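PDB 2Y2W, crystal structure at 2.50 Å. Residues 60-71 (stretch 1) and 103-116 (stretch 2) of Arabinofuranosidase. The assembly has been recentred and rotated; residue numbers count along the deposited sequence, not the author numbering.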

# COMPACT_ATOMS: atom_id res chain seq x y z
N PRO D 60 -1.45 -37.92 5.44
CA PRO D 60 -0.43 -36.91 5.70
C PRO D 60 -0.27 -36.66 7.20
O PRO D 60 -1.26 -36.56 7.92
CB PRO D 60 -0.97 -35.66 5.00
CG PRO D 60 -2.45 -35.85 4.97
CD PRO D 60 -2.68 -37.33 4.88
N PRO D 61 0.98 -36.60 7.69
CA PRO D 61 1.24 -36.29 9.10
C PRO D 61 0.80 -34.88 9.52
O PRO D 61 0.59 -34.65 10.71
CB PRO D 61 2.76 -36.42 9.21
CG PRO D 61 3.13 -37.37 8.14
CD PRO D 61 2.20 -37.07 7.01
N ARG D 62 0.65 -33.97 8.56
CA ARG D 62 0.26 -32.59 8.84
C ARG D 62 -1.23 -32.44 9.15
O ARG D 62 -1.66 -31.38 9.62
CB ARG D 62 0.63 -31.67 7.67
CG ARG D 62 2.10 -31.30 7.61
CD ARG D 62 2.27 -29.97 6.90
NE ARG D 62 3.67 -29.67 6.63
CZ ARG D 62 4.22 -29.64 5.42
NH1 ARG D 62 3.49 -29.88 4.34
NH2 ARG D 62 5.51 -29.35 5.29
N LEU D 63 -1.99 -33.49 8.90
CA LEU D 63 -3.41 -33.52 9.22
C LEU D 63 -3.65 -33.43 10.73
O LEU D 63 -4.73 -33.01 11.18
CB LEU D 63 -4.07 -34.78 8.65
CG LEU D 63 -5.56 -34.70 8.30
CD1 LEU D 63 -5.77 -33.82 7.08
CD2 LEU D 63 -6.12 -36.09 8.05
N PHE D 64 -2.65 -33.81 11.51
CA PHE D 64 -2.73 -33.76 12.97
C PHE D 64 -1.97 -32.57 13.55
O PHE D 64 -1.31 -32.68 14.58
CB PHE D 64 -2.27 -35.09 13.58
CG PHE D 64 -2.95 -36.29 12.99
CD1 PHE D 64 -4.30 -36.53 13.22
CD2 PHE D 64 -2.25 -37.18 12.18
CE1 PHE D 64 -4.94 -37.63 12.67
CE2 PHE D 64 -2.87 -38.29 11.63
CZ PHE D 64 -4.22 -38.51 11.87
N GLY D 65 -2.07 -31.44 12.87
CA GLY D 65 -1.46 -30.21 13.34
C GLY D 65 -2.37 -29.41 14.25
O GLY D 65 -3.58 -29.65 14.30
N SER D 66 -1.78 -28.46 14.98
CA SER D 66 -2.54 -27.53 15.81
C SER D 66 -2.15 -26.09 15.53
O SER D 66 -1.53 -25.80 14.50
CB SER D 66 -2.38 -27.87 17.30
OG SER D 66 -3.28 -27.11 18.09
N PHE D 67 -2.49 -25.19 16.45
CA PHE D 67 -2.44 -23.76 16.20
C PHE D 67 -2.30 -23.01 17.53
O PHE D 67 -3.14 -23.13 18.41
CB PHE D 67 -3.71 -23.35 15.43
CG PHE D 67 -3.87 -21.86 15.20
CD1 PHE D 67 -2.78 -21.02 15.01
CD2 PHE D 67 -5.15 -21.31 15.13
CE1 PHE D 67 -2.95 -19.66 14.79
CE2 PHE D 67 -5.33 -19.95 14.90
CZ PHE D 67 -4.23 -19.13 14.73
N VAL D 68 -1.21 -22.26 17.66
CA VAL D 68 -0.96 -21.42 18.82
C VAL D 68 -0.99 -19.95 18.41
O VAL D 68 -0.18 -19.50 17.59
CB VAL D 68 0.38 -21.78 19.52
CG1 VAL D 68 0.75 -20.74 20.56
CG2 VAL D 68 0.29 -23.14 20.18
N GLU D 69 -1.95 -19.22 18.96
CA GLU D 69 -2.09 -17.79 18.71
C GLU D 69 -1.83 -17.02 19.99
O GLU D 69 -2.11 -17.50 21.09
CB GLU D 69 -3.50 -17.48 18.17
CG GLU D 69 -3.69 -16.03 17.68
CD GLU D 69 -5.09 -15.75 17.15
OE1 GLU D 69 -5.87 -16.70 16.94
OE2 GLU D 69 -5.40 -14.56 16.92
N HIS D 70 -1.28 -15.81 19.85
CA HIS D 70 -1.20 -14.88 20.96
C HIS D 70 -2.61 -14.37 21.27
O HIS D 70 -2.95 -13.22 21.00
CB HIS D 70 -0.26 -13.72 20.63
CG HIS D 70 1.19 -14.08 20.68
ND1 HIS D 70 2.09 -13.44 21.51
CD2 HIS D 70 1.91 -15.00 19.99
CE1 HIS D 70 3.29 -13.96 21.34
NE2 HIS D 70 3.21 -14.90 20.42
N LEU D 71 -3.41 -15.28 21.82
CA LEU D 71 -4.80 -15.03 22.16
C LEU D 71 -5.01 -15.55 23.57
O LEU D 71 -4.57 -16.65 23.90
CB LEU D 71 -5.70 -15.80 21.19
CG LEU D 71 -7.22 -15.57 21.08
CD1 LEU D 71 -7.76 -16.45 19.97
CD2 LEU D 71 -7.97 -15.85 22.37
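Stretch 2, residues 103-116: LGVTCVRYPGGNFV

Stretch 2 leaves a helix at Gly104, whose positive phi closes a Schellman motif, and then runs as a strand, 107-110, beside the strand of stretch 1 that ends at Phe67. The two strands are parallel, their N-to-C directions 23° apart (signed crossing angle -23°) and their axes 4.3 Å apart at closest approach. Ser66 pairs with Val108 and Phe67 with Arg109, CA to CA 4.7 and 4.2 Å. The ladder is that of a parallel pair: Ser66 N donates to Cys107 O (2.7 Å), Arg109 N to Ser66 O (2.8 Å) and Val68 N to Arg109 O (2.7 Å). Upstream, Thr106 seals the approach, its OG1 donating to Pro61 O at 2.6 Å and its N to Phe64 O at 3.2 Å.

Beyond the short ladder, side chains and one more backbone bond add to the contact. His70, the most covered residue, points toward stretch 2 and binds it in several ways. Its NE2 lies 2.9 Å from Tyr110 OH in a hydrogen bond, its backbone N donates to Pro111 O at 3.3 Å, and its ring makes an offset stack with Phe115, planes 10° apart and centroids 4.6 Å apart. The CB of His70 sits over the same Phe115 ring, 3.3 Å from its centroid.

Phe67 shares a sheet face with Arg109. The guanidinium lies over the phenyl face, Arg109 CZ 4.7 Å from the ring centroid, a cation-pi contact. Farther out, Phe67 CZ reaches Gly113 N at 3.4 Å. A CB on Gly113 would clash with both Phe67 CZ and Glu69 CD, so the bare backbone, entered through a cis peptide, leaves room for both side chains. Glu69 extends past it, and its OE2 accepts from Phe115 N at 3.0 Å. On the face that carries Ser66 and Val108, Ser66 CB also lies 3.6 Å from Val105 CG1, a side chain from the loop before the strand.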

# COMPACT_ATOMS: atom_id res chain seq x y z
N LEU D 103 -0.83 -35.86 22.75
CA LEU D 103 -1.87 -35.50 21.79
C LEU D 103 -1.50 -35.87 20.36
O LEU D 103 -2.37 -36.11 19.53
CB LEU D 103 -2.21 -34.01 21.90
CG LEU D 103 -3.44 -33.45 21.18
CD1 LEU D 103 -4.73 -34.16 21.59
CD2 LEU D 103 -3.55 -31.96 21.43
N GLY D 104 -0.20 -35.91 20.07
CA GLY D 104 0.29 -36.32 18.76
C GLY D 104 0.24 -35.22 17.71
O GLY D 104 0.04 -35.50 16.53
N VAL D 105 0.42 -33.98 18.15
CA VAL D 105 0.51 -32.83 17.25
C VAL D 105 1.87 -32.86 16.54
O VAL D 105 2.90 -33.05 17.17
CB VAL D 105 0.32 -31.49 18.00
CG1 VAL D 105 0.32 -30.31 17.03
CG2 VAL D 105 -0.97 -31.50 18.83
N THR D 106 1.85 -32.66 15.22
CA THR D 106 3.05 -32.74 14.39
C THR D 106 3.52 -31.38 13.89
O THR D 106 4.71 -31.18 13.63
CB THR D 106 2.81 -33.62 13.16
OG1 THR D 106 1.68 -33.11 12.44
CG2 THR D 106 2.56 -35.07 13.55
N CYS D 107 2.58 -30.45 13.75
CA CYS D 107 2.84 -29.15 13.15
C CYS D 107 1.94 -28.11 13.81
O CYS D 107 0.74 -28.31 13.91
CB CYS D 107 2.59 -29.19 11.64
SG CYS D 107 2.82 -27.62 10.78
N VAL D 108 2.53 -27.00 14.24
CA VAL D 108 1.79 -25.98 14.97
C VAL D 108 1.83 -24.63 14.25
O VAL D 108 2.91 -24.15 13.87
CB VAL D 108 2.31 -25.81 16.42
CG1 VAL D 108 1.42 -24.85 17.21
CG2 VAL D 108 2.40 -27.15 17.13
N ARG D 109 0.66 -24.04 14.06
CA ARG D 109 0.52 -22.75 13.39
C ARG D 109 0.75 -21.60 14.38
O ARG D 109 0.24 -21.62 15.50
CB ARG D 109 -0.85 -22.66 12.72
CG ARG D 109 -1.05 -21.44 11.83
CD ARG D 109 -2.23 -21.66 10.91
NE ARG D 109 -2.56 -20.47 10.14
CZ ARG D 109 -3.61 -19.69 10.38
NH1 ARG D 109 -4.45 -19.97 11.36
NH2 ARG D 109 -3.82 -18.62 9.62
N TYR D 110 1.53 -20.61 13.94
CA TYR D 110 2.00 -19.53 14.80
C TYR D 110 2.30 -18.29 13.95
O TYR D 110 2.74 -18.43 12.81
CB TYR D 110 3.28 -19.99 15.53
CG TYR D 110 3.85 -18.99 16.51
CD1 TYR D 110 3.33 -18.87 17.80
CD2 TYR D 110 4.93 -18.18 16.16
CE1 TYR D 110 3.85 -17.96 18.71
CE2 TYR D 110 5.46 -17.26 17.06
CZ TYR D 110 4.92 -17.16 18.33
OH TYR D 110 5.45 -16.25 19.22
N PRO D 111 2.04 -17.08 14.49
CA PRO D 111 1.43 -16.76 15.78
C PRO D 111 -0.05 -16.36 15.68
O PRO D 111 -0.61 -15.87 16.66
CB PRO D 111 2.26 -15.56 16.25
CG PRO D 111 2.64 -14.85 14.98
CD PRO D 111 2.56 -15.86 13.84
N GLY D 112 -0.67 -16.58 14.52
CA GLY D 112 -2.05 -16.17 14.29
C GLY D 112 -2.59 -16.58 12.93
O GLY D 112 -1.84 -17.07 12.09
N GLY D 113 -3.89 -16.40 12.71
CA GLY D 113 -4.80 -15.83 13.70
C GLY D 113 -4.92 -14.32 13.58
O GLY D 113 -4.00 -13.66 13.11
N ASN D 114 -6.06 -13.79 14.02
CA ASN D 114 -6.34 -12.35 13.98
C ASN D 114 -5.21 -11.49 14.55
O ASN D 114 -4.98 -10.37 14.09
CB ASN D 114 -7.64 -12.04 14.72
CG ASN D 114 -8.83 -12.74 14.12
OD1 ASN D 114 -8.74 -13.35 13.05
ND2 ASN D 114 -9.97 -12.65 14.79
N PHE D 115 -4.51 -12.04 15.55
CA PHE D 115 -3.38 -11.38 16.20
C PHE D 115 -2.34 -10.87 15.21
O PHE D 115 -1.87 -9.74 15.34
CB PHE D 115 -2.74 -12.34 17.22
CG PHE D 115 -1.44 -11.85 17.79
CD1 PHE D 115 -1.42 -10.89 18.80
CD2 PHE D 115 -0.23 -12.34 17.32
CE1 PHE D 115 -0.22 -10.43 19.34
CE2 PHE D 115 0.98 -11.88 17.85
CZ PHE D 115 0.99 -10.93 18.86
N VAL D 116 -2.00 -11.69 14.22
CA VAL D 116 -0.88 -11.43 13.30
C VAL D 116 -1.10 -10.21 12.38
O VAL D 116 -0.13 -9.60 11.93
CB VAL D 116 -0.51 -12.70 12.47
CG1 VAL D 116 -1.50 -12.95 11.34
CG2 VAL D 116 0.91 -12.60 11.93
O HOH W 1 -0.77 -27.10 12.06
O HOH W 2 -7.89 -15.62 15.63